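Beta-N-acetylglucosaminidase-like protein Glycoside hydrolase family 20 (Flavobacterium johnsoniae, PDB 6YHH) probably removes terminal N-acetylglucosamine units from chitin oligosaccharides, acting as a family 20 beta-N-acetylhexosaminidase. Local coordinates at residues 76-81 against 103-108. Sequence-based numbering, arbitrary orientation.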
# COMPACT_ATOMS: atom_id res chain seq x y z
N LEU A 76 -20.35 24.84 5.60
CA LEU A 76 -18.98 24.97 6.16
C LEU A 76 -18.27 26.10 5.49
O LEU A 76 -18.02 26.11 4.27
CB LEU A 76 -18.14 23.64 6.02
CG LEU A 76 -16.67 23.78 6.49
CD1 LEU A 76 -16.47 24.08 7.97
CD2 LEU A 76 -15.96 22.49 6.13
N GLN A 77 -17.92 27.10 6.30
CA GLN A 77 -17.17 28.31 5.86
C GLN A 77 -15.82 28.29 6.47
O GLN A 77 -15.71 28.07 7.69
CB GLN A 77 -17.86 29.58 6.37
CG GLN A 77 -19.22 29.78 5.79
CD GLN A 77 -19.15 30.16 4.32
OE1 GLN A 77 -18.20 30.84 3.86
NE2 GLN A 77 -20.18 29.69 3.55
N ILE A 78 -14.82 28.50 5.64
CA ILE A 78 -13.46 28.52 6.01
C ILE A 78 -12.89 29.88 5.58
O ILE A 78 -12.78 30.17 4.40
CB ILE A 78 -12.68 27.40 5.30
CG1 ILE A 78 -13.32 26.02 5.56
CG2 ILE A 78 -11.24 27.45 5.72
CD1 ILE A 78 -12.68 24.99 4.69
N ASN A 79 -12.48 30.67 6.59
CA ASN A 79 -11.96 32.03 6.37
C ASN A 79 -10.49 32.05 6.82
O ASN A 79 -10.20 31.68 7.97
CB ASN A 79 -12.69 33.05 7.20
CG ASN A 79 -14.20 33.02 7.04
OD1 ASN A 79 -14.96 32.85 8.03
ND2 ASN A 79 -14.65 33.19 5.81
N CYS A 80 -9.60 32.44 5.93
CA CYS A 80 -8.21 32.60 6.20
C CYS A 80 -7.74 34.04 5.98
O CYS A 80 -7.95 34.56 4.86
CB CYS A 80 -7.32 31.75 5.31
SG CYS A 80 -7.73 29.97 5.45
N THR A 81 -7.02 34.63 6.93
CA THR A 81 -6.70 36.06 6.81
C THR A 81 -5.61 36.30 5.81
O THR A 81 -5.72 37.22 4.97
CB THR A 81 -6.38 36.67 8.20
OG1 THR A 81 -7.50 36.44 9.07
CG2 THR A 81 -6.10 38.19 8.07
N ILE A 103 -21.12 25.79 10.18
CA ILE A 103 -19.78 25.53 10.79
C ILE A 103 -18.79 26.52 10.21
O ILE A 103 -18.77 26.74 9.01
CB ILE A 103 -19.27 24.09 10.51
CG1 ILE A 103 -20.28 23.04 10.94
CG2 ILE A 103 -17.89 23.83 11.13
CD1 ILE A 103 -19.97 21.63 10.51
N THR A 104 -17.95 27.16 11.07
CA THR A 104 -17.00 28.10 10.60
C THR A 104 -15.61 27.81 11.15
O THR A 104 -15.44 27.57 12.35
CB THR A 104 -17.41 29.55 11.06
OG1 THR A 104 -18.74 29.79 10.62
CG2 THR A 104 -16.55 30.59 10.32
N ILE A 105 -14.64 27.78 10.28
CA ILE A 105 -13.25 27.76 10.63
C ILE A 105 -12.67 29.08 10.30
O ILE A 105 -12.70 29.52 9.16
CB ILE A 105 -12.48 26.61 9.85
CG1 ILE A 105 -12.97 25.27 10.34
CG2 ILE A 105 -10.98 26.72 10.04
CD1 ILE A 105 -12.43 24.09 9.53
N ASN A 106 -12.11 29.73 11.30
CA ASN A 106 -11.43 31.00 11.13
C ASN A 106 -9.99 30.79 11.49
O ASN A 106 -9.72 30.27 12.55
CB ASN A 106 -12.03 32.02 12.11
CG ASN A 106 -13.39 32.55 11.66
OD1 ASN A 106 -14.34 32.60 12.42
ND2 ASN A 106 -13.47 32.92 10.46
N ALA A 107 -9.07 31.23 10.65
CA ALA A 107 -7.67 31.10 10.94
C ALA A 107 -6.87 32.21 10.39
O ALA A 107 -7.16 32.76 9.37
CB ALA A 107 -7.11 29.77 10.43
N THR A 108 -5.80 32.53 11.09
CA THR A 108 -4.87 33.51 10.56
C THR A 108 -4.43 33.20 9.14
O THR A 108 -4.34 34.07 8.27
CB THR A 108 -3.64 33.65 11.44
OG1 THR A 108 -4.05 34.04 12.74
CG2 THR A 108 -2.68 34.62 10.89
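Strands 76-80 and 103-107 run parallel, 4.7 Å apart, in the mixed sheet of the N-terminal domain of this family 20 hydrolase. Only alternate residues of each strand bond across this pair: Q77 and N79 give N-H to the carbonyls of I103 and I105 and accept from I105 and A107, while the backbone groups of L76, I78 and C80 bond instead to residues 30-34. The N79 N to I105 O bond, 2.8 Å, is nearly straight at 174°. N79 lies on the polar face, with Q77, T104 and N106. Its CB lies 3.4 Å from N106 ND2; CG, anti to the carbonyl carbon (chi1 -53°), sets the amide alongside that of N106, the planes 19° apart. OD1 accepts a weak, bent bond from N106 ND2 at 2.9 Å and meets the T104 methyl CG2 at 3.6 Å. On the other face L76, I78, C80, I103, I105 and A107 are buried; L76 CD1 presses tightly on I103 CG2, 3.5 Å away. Leucine and isoleucine, with the small C80 and A107, suit this layer against helices 40-56 and 110-123, whereas amides suit the partly open face. Cohesion thus rests chiefly on backbone bonds and apolar burial; the N79-N106 bond is weak.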